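Local structure of pseudopodium-enriched atypical kinase 1 (Homo sapiens, 6BHC) at residues A[201-205]-A[206-210]; A[292-295]-A[296-299]; A[306-309]-A[310-313]. The protein is a pseudokinase that dimerises through its kinase-fold region and, though classed with non-receptor tyrosine kinases, probably acts in signalling as a scaffold rather than as an enzyme. The protein carries 1 engineered substitution. All coordinates share one frame; numbering follows the deposited sequence.

Contact 1: A[201-205]-A[206-210]; sequences HCDLR and LENLL
The R205 guanidinium carries N208 over one face, with ND2 3.3 Å above its plane, the amide turned 77° against it. At its edge lies D203: NE gives OD1 a nearly straight bond of 2.8 Å and NH2 gives OD2 another, a side-on grip on the syn sides of the carboxylate. E207 OE2 sits near the same plane beside NH1; the salt bridge is modelled so short that its length is doubtful. On the H201 ring, L204 CD2 covers one face, while ND1 accepts from D203 N. Asparagine suits position 208 because one amide serves both ways: N208 ND2 donates to D203 O at 2.8 Å and weakly to D203 OD2, while N208 OD1 accepts from N242 ND2. The N208 CG, swung away from its own carbonyl carbon (chi1 -67°), points back at the loop, and N208 N closes the turn on R205 O at 2.8 Å. L206 is buried against L285 and M289 of helix 277-289. The run HCDLRLEN matches the catalytic loop of the protein kinase fold, HRDLKxxN in active relatives, and packs against S241 and against N242 and F243, which stand at the Asp and Phe of DFG.

Contact 2: A[292-295]-A[296-299]; sequences LPNP and FDEN
Backbone bonds carry most of the turn between N294 and E298. N294 O accepts twice: E298 N comes almost in line with the C=O bond at 3.0 Å, whereas D297 N, at 2.7 Å, stands well above the carbonyl plane. One residue on, P295 O takes N299 N at 3.1 Å. Side-chain polar contacts are gentler. N294 turns its amide away from its own N (chi1 -179°), which sets N294 OD1 3.3 Å from F296 N in a straight but weak bond. That is an N-cap: N294 stands just before the short helix 295-298, in the kinase C-lobe after helix 277-289. Asparagine suits the post because its short amide can reach a first-turn N-H, and proline suits position 295 because a helix's first residue need not donate an N-H. ND2 of N294 donates weakly to D297 OD2, the amide and carboxylate standing 78° apart, and also weakly to S262 O. A water donates to P293 O and approaches E298 OE1, though the poorly ordered glutamate leaves the latter distance doubtful. The apolar contact is slight, P295 CB lying 4.3 Å from F296 CD2. The F296 ring, for its part, presents its edge to N294 OD1, with F296 CD2 3.6 Å from that oxygen; it is buried beside I284 and F280, and K303 makes a cation-pi contact with it.

Contact 3: A[306-309]-A[310-313]; sequences EYTR and ADLP
Two first torsions bring T308 and D311 together. T308 holds OG1 between its own N and carbonyl carbon (chi1 59°), so the hydroxyl and the backbone N-H face the same way; D311 swings CG away from its carbonyl carbon (chi1 -62°) and sends its carboxylate back to both. The frame is a pair of overlapping type I beta turns, 308-311 and 309-312, in the kinase C-lobe loop between helices 295-298 and 322-332. Each is closed by a weak backbone bond, D311 N to T308 O and L312 N to R309 O, both 3.4 Å long. The firmer tie is the carboxylate. D311 OD2 accepts from T308 N at 2.8 Å on its anti side and from T308 OG1 at 3.1 Å, the hydroxyl standing far above the carboxylate plane; both donors come from the same face. A short acid and a residue with a hydroxyl on CB suit these places, since one oxygen can then hold a main-chain and a side-chain donor of a single residue. An alanine here, in place of the aspartate, is likely to leave T308 N and OG1 without this shared acceptor and the turn resting on its two weak backbone bonds. R305 NH1 offers OD2 a further ion pair, long and weak. D311 CB also lies 3.7 Å from Y307 CB, so the aspartate packs as well as accepts. The tyrosine suits its buried place by joining a broad apolar ring to a polar end: the ring lies against L302 and F280, and its OH is hydrogen-bonded to L333 O. L312, apolar and branched at CG, fills in beside S330 and Y287, and its CD2 meets the Y307 ring obliquely, 4.0 Å from CE2.

From the N terminus the three contacts follow in series; none encloses or crosses another, and each closes just a short turn. Contact 1 shapes the loop between strands 199-200 and 209-212. After helix 277-289, contact 2 starts helix 295-298, and contact 3 folds the loop leading toward helix 322-332. Helix 277-289 is their common neighbour: Q281 meets contact 1, I284 contact 2, and Y287 both later ones. Contacts 1 and 2 have centres about 17 Å apart and do not touch, whereas contacts 2 and 3 pack directly, with F296 CZ 3.3 Å from Y307 OH and P295 CB 3.8 Å from P313 CD.

Contact 1: A[201-205]-A[206-210]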
loop_
_atom_site.group_PDB
_atom_site.type_symbol
_atom_site.label_atom_id
_atom_site.label_comp_id
_atom_site.label_asym_id
_atom_site.label_seq_id
_atom_site.Cartn_x
_atom_site.Cartn_y
_atom_site.Cartn_z
ATOM N N HIS A 201 25.439 -8.500 -27.319
ATOM C CA HIS A 201 24.541 -8.017 -28.364
ATOM C C HIS A 201 25.316 -7.599 -29.610
ATOM O O HIS A 201 24.957 -7.978 -30.731
ATOM C CB HIS A 201 23.700 -6.859 -27.828
ATOM C CG HIS A 201 22.607 -6.424 -28.754
ATOM N ND1 HIS A 201 22.828 -5.578 -29.819
ATOM C CD2 HIS A 201 21.284 -6.712 -28.769
ATOM C CE1 HIS A 201 21.688 -5.365 -30.451
ATOM N NE2 HIS A 201 20.735 -6.041 -29.834
ATOM N N CYS A 202 26.370 -6.800 -29.432
ATOM C CA CYS A 202 27.320 -6.391 -30.468
ATOM C C CYS A 202 26.736 -5.436 -31.501
ATOM O O CYS A 202 27.420 -5.108 -32.479
ATOM C CB CYS A 202 27.925 -7.596 -31.198
ATOM S SG CYS A 202 28.858 -8.713 -30.140
ATOM N N ASP A 203 25.504 -4.972 -31.323
ATOM C CA ASP A 203 24.909 -4.028 -32.264
ATOM C C ASP A 203 23.955 -3.101 -31.515
ATOM O O ASP A 203 22.805 -2.897 -31.910
ATOM C CB ASP A 203 24.205 -4.764 -33.404
ATOM C CG ASP A 203 23.881 -3.852 -34.573
ATOM O OD1 ASP A 203 24.637 -2.882 -34.797
ATOM O OD2 ASP A 203 22.873 -4.104 -35.266
ATOM N N LEU A 204 24.430 -2.526 -30.415
ATOM C CA LEU A 204 23.620 -1.630 -29.596
ATOM C C LEU A 204 23.569 -0.266 -30.273
ATOM O O LEU A 204 24.493 0.540 -30.150
ATOM C CB LEU A 204 24.188 -1.536 -28.186
ATOM C CG LEU A 204 24.072 -2.809 -27.346
ATOM C CD1 LEU A 204 24.738 -2.630 -25.990
ATOM C CD2 LEU A 204 22.611 -3.204 -27.180
ATOM N N ARG A 205 22.486 -0.011 -31.000
ATOM C CA ARG A 205 22.247 1.273 -31.642
ATOM C C ARG A 205 20.859 1.764 -31.261
ATOM O O ARG A 205 19.973 0.971 -30.931
ATOM C CB ARG A 205 22.395 1.171 -33.169
ATOM C CG ARG A 205 23.837 0.964 -33.620
ATOM C CD ARG A 205 23.970 0.817 -35.132
ATOM N NE ARG A 205 23.477 -0.470 -35.613
ATOM C CZ ARG A 205 22.381 -0.625 -36.350
ATOM N NH1 ARG A 205 21.663 0.431 -36.704
ATOM N NH2 ARG A 205 22.008 -1.836 -36.741
ATOM N N LEU A 206 20.680 3.087 -31.300
ATOM C CA LEU A 206 19.442 3.678 -30.798
ATOM C C LEU A 206 18.227 3.213 -31.592
ATOM O O LEU A 206 17.121 3.145 -31.046
ATOM C CB LEU A 206 19.542 5.204 -30.811
ATOM C CG LEU A 206 20.547 5.820 -29.833
ATOM C CD1 LEU A 206 20.512 7.340 -29.899
ATOM C CD2 LEU A 206 20.283 5.338 -28.414
ATOM N N GLU A 207 18.408 2.884 -32.872
ATOM C CA GLU A 207 17.311 2.368 -33.680
ATOM C C GLU A 207 16.996 0.906 -33.388
ATOM O O GLU A 207 16.001 0.388 -33.908
ATOM C CB GLU A 207 17.621 2.546 -35.172
ATOM C CG GLU A 207 18.959 1.976 -35.625
ATOM C CD GLU A 207 20.118 2.946 -35.442
ATOM O OE1 GLU A 207 19.968 3.929 -34.684
ATOM O OE2 GLU A 207 21.179 2.727 -36.062
ATOM N N ASN A 208 17.807 0.231 -32.575
ATOM C CA ASN A 208 17.532 -1.133 -32.148
ATOM C C ASN A 208 16.867 -1.198 -30.780
ATOM O O ASN A 208 16.521 -2.291 -30.323
ATOM C CB ASN A 208 18.827 -1.956 -32.135
ATOM C CG ASN A 208 19.398 -2.166 -33.526
ATOM O OD1 ASN A 208 18.658 -2.278 -34.502
ATOM N ND2 ASN A 208 20.722 -2.219 -33.622
ATOM N N LEU A 209 16.680 -0.059 -30.120
ATOM C CA LEU A 209 16.013 0.006 -28.827
ATOM C C LEU A 209 14.603 0.546 -29.031
ATOM O O LEU A 209 14.429 1.670 -29.514
ATOM C CB LEU A 209 16.797 0.885 -27.854
ATOM C CG LEU A 209 18.282 0.546 -27.690
ATOM C CD1 LEU A 209 18.961 1.530 -26.748
ATOM C CD2 LEU A 209 18.460 -0.881 -27.197
ATOM N N LEU A 210 13.607 -0.250 -28.660
ATOM C CA LEU A 210 12.208 0.080 -28.878
ATOM C C LEU A 210 11.573 0.613 -27.599
ATOM O O LEU A 210 11.956 0.236 -26.489
ATOM C CB LEU A 210 11.434 -1.147 -29.363
ATOM C CG LEU A 210 12.100 -1.962 -30.474
ATOM C CD1 LEU A 210 11.311 -3.231 -30.763
ATOM C CD2 LEU A 210 12.251 -1.122 -31.731
#

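Contact 2: A[292-295]-A[296-299]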
loop_
_atom_site.group_PDB
_atom_site.type_symbol
_atom_site.label_atom_id
_atom_site.label_comp_id
_atom_site.label_asym_id
_atom_site.label_seq_id
_atom_site.Cartn_x
_atom_site.Cartn_y
_atom_site.Cartn_z
ATOM N N LEU A 292 24.668 14.400 -28.723
ATOM C CA LEU A 292 26.050 14.591 -29.115
ATOM C C LEU A 292 26.451 13.530 -30.133
ATOM O O LEU A 292 25.888 12.431 -30.141
ATOM C CB LEU A 292 26.985 14.512 -27.903
ATOM C CG LEU A 292 26.666 15.458 -26.744
ATOM C CD1 LEU A 292 27.564 15.163 -25.553
ATOM C CD2 LEU A 292 26.807 16.906 -27.184
ATOM N N PRO A 293 27.406 13.821 -31.010
ATOM C CA PRO A 293 27.846 12.804 -31.968
ATOM C C PRO A 293 28.607 11.684 -31.277
ATOM O O PRO A 293 29.033 11.796 -30.126
ATOM C CB PRO A 293 28.754 13.584 -32.927
ATOM C CG PRO A 293 29.234 14.743 -32.125
ATOM C CD PRO A 293 28.106 15.103 -31.200
ATOM N N ASN A 294 28.748 10.579 -32.002
ATOM C CA ASN A 294 29.615 9.489 -31.593
ATOM C C ASN A 294 31.019 10.034 -31.333
ATOM O O ASN A 294 31.620 10.631 -32.240
ATOM C CB ASN A 294 29.640 8.415 -32.682
ATOM C CG ASN A 294 30.510 7.216 -32.326
ATOM O OD1 ASN A 294 31.066 7.124 -31.233
ATOM N ND2 ASN A 294 30.620 6.278 -33.261
ATOM N N PRO A 295 31.560 9.874 -30.122
ATOM C CA PRO A 295 32.874 10.468 -29.811
ATOM C C PRO A 295 33.973 10.072 -30.777
ATOM O O PRO A 295 34.916 10.848 -30.985
ATOM C CB PRO A 295 33.161 9.945 -28.397
ATOM C CG PRO A 295 31.827 9.660 -27.821
ATOM C CD PRO A 295 30.958 9.212 -28.953
ATOM N N PHE A 296 33.882 8.888 -31.373
ATOM C CA PHE A 296 34.867 8.420 -32.335
ATOM C C PHE A 296 34.527 8.836 -33.759
ATOM O O PHE A 296 35.224 8.432 -34.697
ATOM C CB PHE A 296 35.011 6.902 -32.222
ATOM C CG PHE A 296 35.294 6.439 -30.821
ATOM C CD1 PHE A 296 36.594 6.382 -30.346
ATOM C CD2 PHE A 296 34.257 6.091 -29.969
ATOM C CE1 PHE A 296 36.857 5.970 -29.056
ATOM C CE2 PHE A 296 34.512 5.680 -28.675
ATOM C CZ PHE A 296 35.814 5.620 -28.217
ATOM N N ASP A 297 33.471 9.629 -33.935
ATOM C CA ASP A 297 33.223 10.354 -35.175
ATOM C C ASP A 297 33.548 11.836 -35.065
ATOM O O ASP A 297 33.929 12.450 -36.067
ATOM C CB ASP A 297 31.762 10.198 -35.610
ATOM C CG ASP A 297 31.457 8.818 -36.148
ATOM O OD1 ASP A 297 32.331 8.230 -36.817
ATOM O OD2 ASP A 297 30.337 8.322 -35.903
ATOM N N GLU A 298 33.402 12.424 -33.874
ATOM C CA GLU A 298 33.787 13.820 -33.683
ATOM C C GLU A 298 35.301 13.965 -33.592
ATOM O O GLU A 298 35.873 14.929 -34.117
ATOM C CB GLU A 298 33.113 14.380 -32.431
ATOM C CG GLU A 298 33.512 15.804 -32.078
ATOM C CD GLU A 298 32.822 16.306 -30.826
ATOM O OE1 GLU A 298 32.066 15.523 -30.213
ATOM O OE2 GLU A 298 33.035 17.480 -30.458
ATOM N N ASN A 299 35.967 13.014 -32.934
ATOM C CA ASN A 299 37.424 12.971 -32.830
ATOM C C ASN A 299 37.889 11.644 -33.423
ATOM O O ASN A 299 38.215 10.701 -32.685
ATOM C CB ASN A 299 37.880 13.126 -31.379
ATOM C CG ASN A 299 39.305 13.628 -31.266
ATOM O OD1 ASN A 299 40.126 13.417 -32.158
ATOM N ND2 ASN A 299 39.604 14.303 -30.160
HETATM O O HOH W 1 30.918 13.723 -29.064
#

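Contact 3: A[306-309]-A[310-313]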
loop_
_atom_site.group_PDB
_atom_site.type_symbol
_atom_site.label_atom_id
_atom_site.label_comp_id
_atom_site.label_asym_id
_atom_site.label_seq_id
_atom_site.Cartn_x
_atom_site.Cartn_y
_atom_site.Cartn_z
ATOM N N GLU A 306 45.811 5.282 -27.820
ATOM C CA GLU A 306 45.291 4.745 -26.563
ATOM C C GLU A 306 44.951 5.946 -25.688
ATOM O O GLU A 306 45.726 6.351 -24.819
ATOM C CB GLU A 306 46.290 3.796 -25.895
ATOM C CG GLU A 306 46.494 2.499 -26.666
ATOM C CD GLU A 306 47.365 1.502 -25.927
ATOM O OE1 GLU A 306 47.916 1.862 -24.866
ATOM O OE2 GLU A 306 47.496 0.356 -26.408
ATOM N N TYR A 307 43.773 6.514 -25.931
ATOM C CA TYR A 307 43.370 7.786 -25.355
ATOM C C TYR A 307 43.198 7.680 -23.840
ATOM O O TYR A 307 43.254 6.599 -23.245
ATOM C CB TYR A 307 42.071 8.266 -26.000
ATOM C CG TYR A 307 40.979 7.217 -26.011
ATOM C CD1 TYR A 307 40.884 6.295 -27.047
ATOM C CD2 TYR A 307 40.049 7.145 -24.984
ATOM C CE1 TYR A 307 39.893 5.333 -27.059
ATOM C CE2 TYR A 307 39.054 6.186 -24.989
ATOM C CZ TYR A 307 38.982 5.283 -26.028
ATOM O OH TYR A 307 37.994 4.326 -26.039
ATOM N N THR A 308 42.984 8.835 -23.220
ATOM C CA THR A 308 42.739 8.952 -21.791
ATOM C C THR A 308 41.383 9.623 -21.567
ATOM O O THR A 308 40.578 9.774 -22.491
ATOM C CB THR A 308 43.869 9.726 -21.107
ATOM O OG1 THR A 308 43.975 11.032 -21.686
ATOM C CG2 THR A 308 45.193 8.994 -21.271
ATOM N N ARG A 309 41.136 10.035 -20.322
ATOM C CA ARG A 309 39.857 10.654 -19.990
ATOM C C ARG A 309 39.749 12.050 -20.592
ATOM O O ARG A 309 38.672 12.455 -21.046
ATOM C CB ARG A 309 39.686 10.701 -18.470
ATOM C CG ARG A 309 38.245 10.618 -17.979
ATOM C CD ARG A 309 37.564 11.976 -17.957
ATOM N NE ARG A 309 36.305 11.933 -17.218
ATOM C CZ ARG A 309 35.539 12.993 -16.977
ATOM N NH1 ARG A 309 34.411 12.855 -16.293
ATOM N NH2 ARG A 309 35.900 14.190 -17.418
ATOM N N ALA A 310 40.856 12.796 -20.614
ATOM C CA ALA A 310 40.848 14.154 -21.144
ATOM C C ALA A 310 40.732 14.198 -22.662
ATOM O O ALA A 310 40.442 15.268 -23.210
ATOM C CB ALA A 310 42.112 14.896 -20.703
ATOM N N ASP A 311 40.948 13.077 -23.350
ATOM C CA ASP A 311 40.850 13.071 -24.804
ATOM C C ASP A 311 39.407 12.971 -25.288
ATOM O O ASP A 311 39.105 13.408 -26.405
ATOM C CB ASP A 311 41.671 11.918 -25.381
ATOM C CG ASP A 311 43.150 12.036 -25.063
ATOM O OD1 ASP A 311 43.695 13.156 -25.139
ATOM O OD2 ASP A 311 43.768 11.001 -24.736
ATOM N N LEU A 312 38.512 12.408 -24.478
ATOM C CA LEU A 312 37.128 12.248 -24.897
ATOM C C LEU A 312 36.424 13.604 -24.969
ATOM O O LEU A 312 36.725 14.513 -24.191
ATOM C CB LEU A 312 36.381 11.325 -23.938
ATOM C CG LEU A 312 36.790 9.852 -23.951
ATOM C CD1 LEU A 312 36.067 9.083 -22.858
ATOM C CD2 LEU A 312 36.514 9.232 -25.313
ATOM N N PRO A 313 35.487 13.766 -25.904
ATOM C CA PRO A 313 34.736 15.026 -25.982
ATOM C C PRO A 313 33.921 15.260 -24.718
ATOM O O PRO A 313 33.385 14.325 -24.120
ATOM C CB PRO A 313 33.834 14.829 -27.206
ATOM C CG PRO A 313 34.504 13.757 -28.009
ATOM C CD PRO A 313 35.143 12.848 -27.003
#